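Local coordinates for protein elongation factor G (Thermus thermophilus, PDB 2DY1) that binds GTP and a magnesium ion and probably acts as a GTP-hydrolysing translation elongation factor, at residues L310-S315 with P326-P331. Residues are numbered along the deposited sequence; the frame is centred on the assembly and turned at random.
Sequences LKPGDS and PHLYVP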
ATOM      1  N   LEU A 310     -12.898  28.261   1.096  1.00 13.39           N
ATOM      2  CA  LEU A 310     -11.712  29.019   0.728  1.00 14.04           C
ATOM      3  C   LEU A 310     -11.936  29.884  -0.490  1.00 15.49           C
ATOM      4  O   LEU A 310     -12.713  29.550  -1.399  1.00 13.44           O
ATOM      5  CB  LEU A 310     -10.535  28.091   0.427  1.00 15.95           C
ATOM      6  CG  LEU A 310      -9.996  27.246   1.576  1.00 16.94           C
ATOM      7  CD1 LEU A 310      -9.002  26.232   1.029  1.00 17.56           C
ATOM      8  CD2 LEU A 310      -9.311  28.148   2.600  1.00 22.20           C
ATOM      9  N   LYS A 311     -11.246  31.022  -0.493  1.00 13.73           N
ATOM     10  CA  LYS A 311     -11.276  31.950  -1.610  1.00 15.28           C
ATOM     11  C   LYS A 311      -9.838  32.174  -2.057  1.00 13.43           C
ATOM     12  O   LYS A 311      -8.904  31.973  -1.277  1.00 15.09           O
ATOM     13  CB  LYS A 311     -11.889  33.281  -1.180  1.00 17.76           C
ATOM     14  CG  LYS A 311     -13.393  33.210  -0.967  1.00 19.76           C
ATOM     15  CD  LYS A 311     -13.902  34.477  -0.291  1.00 31.89           C
ATOM     16  CE  LYS A 311     -13.681  35.714  -1.162  1.00 41.27           C
ATOM     17  NZ  LYS A 311     -13.871  36.986  -0.402  1.00 37.88           N
ATOM     18  N   PRO A 312      -9.634  32.606  -3.312  1.00 16.20           N
ATOM     19  CA  PRO A 312      -8.272  32.850  -3.797  1.00 14.32           C
ATOM     20  C   PRO A 312      -7.596  33.898  -2.897  1.00 14.59           C
ATOM     21  O   PRO A 312      -8.224  34.895  -2.521  1.00 16.42           O
ATOM     22  CB  PRO A 312      -8.502  33.367  -5.220  1.00 19.51           C
ATOM     23  CG  PRO A 312      -9.775  32.666  -5.630  1.00 17.81           C
ATOM     24  CD  PRO A 312     -10.628  32.804  -4.382  1.00 14.76           C
ATOM     25  N   GLY A 313      -6.342  33.648  -2.539  1.00 15.18           N
ATOM     26  CA  GLY A 313      -5.630  34.571  -1.671  1.00 16.26           C
ATOM     27  C   GLY A 313      -5.623  34.147  -0.213  1.00 18.58           C
ATOM     28  O   GLY A 313      -4.881  34.709   0.599  1.00 17.86           O
ATOM     29  N   ASP A 314      -6.449  33.165   0.136  1.00 16.02           N
ATOM     30  CA  ASP A 314      -6.485  32.665   1.512  1.00 15.34           C
ATOM     31  C   ASP A 314      -5.248  31.839   1.828  1.00 16.91           C
ATOM     32  O   ASP A 314      -4.516  31.427   0.929  1.00 18.02           O
ATOM     33  CB  ASP A 314      -7.729  31.804   1.738  1.00 14.47           C
ATOM     34  CG  ASP A 314      -8.993  32.621   1.780  1.00 18.04           C
ATOM     35  OD1 ASP A 314     -10.081  32.027   1.902  1.00 15.96           O
ATOM     36  OD2 ASP A 314      -8.897  33.870   1.706  1.00 16.64           O
ATOM     37  N   SER A 315      -5.021  31.618   3.115  1.00 14.69           N
ATOM     38  CA  SER A 315      -3.890  30.839   3.601  1.00 16.33           C
ATOM     39  C   SER A 315      -4.358  29.797   4.608  1.00 18.35           C
ATOM     40  O   SER A 315      -5.382  29.970   5.270  1.00 17.60           O
ATOM     41  CB  SER A 315      -2.866  31.744   4.309  1.00 16.42           C
ATOM     42  OG  SER A 315      -2.156  32.542   3.395  1.00 19.85           O
ATOM     43  N   PRO A 326      -2.889  31.685  -3.736  1.00 17.24           N
ATOM     44  CA  PRO A 326      -3.308  32.829  -4.546  1.00 18.41           C
ATOM     45  C   PRO A 326      -4.318  32.453  -5.627  1.00 17.02           C
ATOM     46  O   PRO A 326      -5.164  33.267  -6.016  1.00 19.89           O
ATOM     47  CB  PRO A 326      -1.980  33.368  -5.095  1.00 21.12           C
ATOM     48  CG  PRO A 326      -1.101  32.162  -5.128  1.00 23.82           C
ATOM     49  CD  PRO A 326      -1.441  31.453  -3.837  1.00 21.74           C
ATOM     50  N   HIS A 327      -4.229  31.212  -6.096  1.00 16.53           N
ATOM     51  CA  HIS A 327      -5.163  30.701  -7.094  1.00 17.99           C
ATOM     52  C   HIS A 327      -5.655  29.348  -6.604  1.00 18.89           C
ATOM     53  O   HIS A 327      -4.906  28.585  -5.982  1.00 20.57           O
ATOM     54  CB  HIS A 327      -4.480  30.519  -8.455  1.00 17.51           C
ATOM     55  CG  HIS A 327      -3.973  31.793  -9.053  1.00 20.75           C
ATOM     56  ND1 HIS A 327      -4.779  32.657  -9.761  1.00 27.42           N
ATOM     57  CD2 HIS A 327      -2.751  32.374  -9.001  1.00 25.57           C
ATOM     58  CE1 HIS A 327      -4.077  33.719 -10.117  1.00 28.66           C
ATOM     59  NE2 HIS A 327      -2.845  33.572  -9.666  1.00 24.74           N
ATOM     60  N   LEU A 328      -6.925  29.070  -6.856  1.00 14.39           N
ATOM     61  CA  LEU A 328      -7.519  27.796  -6.469  1.00 13.56           C
ATOM     62  C   LEU A 328      -7.753  27.007  -7.748  1.00 13.63           C
ATOM     63  O   LEU A 328      -8.272  27.554  -8.715  1.00 14.25           O
ATOM     64  CB  LEU A 328      -8.863  28.019  -5.773  1.00 12.23           C
ATOM     65  CG  LEU A 328      -8.806  28.868  -4.491  1.00 13.86           C
ATOM     66  CD1 LEU A 328     -10.199  29.002  -3.924  1.00 13.20           C
ATOM     67  CD2 LEU A 328      -7.876  28.229  -3.459  1.00 16.35           C
ATOM     68  N   TYR A 329      -7.366  25.728  -7.746  1.00 11.89           N
ATOM     69  CA  TYR A 329      -7.569  24.887  -8.926  1.00 11.74           C
ATOM     70  C   TYR A 329      -8.167  23.555  -8.535  1.00 13.65           C
ATOM     71  O   TYR A 329      -7.780  22.992  -7.513  1.00 13.69           O
ATOM     72  CB  TYR A 329      -6.239  24.554  -9.612  1.00 14.21           C
ATOM     73  CG  TYR A 329      -5.413  25.727 -10.045  1.00 14.47           C
ATOM     74  CD1 TYR A 329      -5.657  26.357 -11.256  1.00 16.84           C
ATOM     75  CD2 TYR A 329      -4.400  26.216  -9.230  1.00 18.72           C
ATOM     76  CE1 TYR A 329      -4.901  27.463 -11.647  1.00 17.67           C
ATOM     77  CE2 TYR A 329      -3.641  27.307  -9.609  1.00 16.96           C
ATOM     78  CZ  TYR A 329      -3.902  27.924 -10.819  1.00 16.53           C
ATOM     79  OH  TYR A 329      -3.145  29.010 -11.186  1.00 22.15           O
ATOM     80  N   VAL A 330      -9.087  23.065  -9.358  1.00 15.53           N
ATOM     81  CA  VAL A 330      -9.688  21.750  -9.155  1.00 12.92           C
ATOM     82  C   VAL A 330      -9.060  20.898 -10.253  1.00 14.03           C
ATOM     83  O   VAL A 330      -8.999  21.309 -11.413  1.00 15.48           O
ATOM     84  CB  VAL A 330     -11.209  21.773  -9.347  1.00 17.66           C
ATOM     85  CG1 VAL A 330     -11.723  20.363  -9.462  1.00 20.08           C
ATOM     86  CG2 VAL A 330     -11.894  22.470  -8.146  1.00 17.65           C
ATOM     87  N   PRO A 331      -8.592  19.691  -9.903  1.00 12.34           N
ATOM     88  CA  PRO A 331      -7.971  18.818 -10.902  1.00 11.68           C
ATOM     89  C   PRO A 331      -8.966  17.940 -11.645  1.00 12.58           C
ATOM     90  O   PRO A 331      -9.990  17.532 -11.100  1.00 12.36           O
ATOM     91  CB  PRO A 331      -7.008  17.981 -10.080  1.00 11.95           C
ATOM     92  CG  PRO A 331      -7.688  17.874  -8.748  1.00 18.52           C
ATOM     93  CD  PRO A 331      -8.409  19.178  -8.537  1.00 12.91           C
TER
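In the beta-barrel domain 2 of elongation factor G, a type II beta turn from Lys311 to Asp314 meets strand 323-332 through Pro312 and Leu328, a worked example of a tight turn seated on a neighbouring strand without a hydrogen bond between the two segments. Leu328 points toward the turn, its CD1 against the backbone from Leu310 to Pro312. Its CG stands anti to its own carbonyl carbon, beside the backbone N (chi1 -60°), and Leu328 CD1 comes to 3.6 Å from Leu310 O and 3.7 Å from Lys311 C. Leu328 CD1 also lies 3.9 Å from Pro312 CD, the two side chains crossing at about a right angle. An alanine in place of Leu328 would probably open a gap beside the Pro312 ring and the backbone at Leu310 O and Lys311 C, where CD1 now packs. On the Pro326 side the contact is van der Waals: Pro326 O touches Pro312 CB at 3.4 Å, while Gly313 N, 3.7 Å from Pro326 O, only passes near it. Gly313 has a positive phi of 98°, where a side chain would press on the carbonyl oxygen of Pro312. Backbone hydrogen bonds of Gly313 and Asp314 with Leu325 pair the end of the turn with strand 323-332, and Val339 of strand 335-343 packs against Leu328. The turn is braced from within by two hydrogen bonds, Asp314 N to Lys311 O (3.1 Å) and a side-chain bond from Lys311 N to Asp314 OD1 at 2.8 Å, whose donor comes from above the carboxylate plane, 63° out of it.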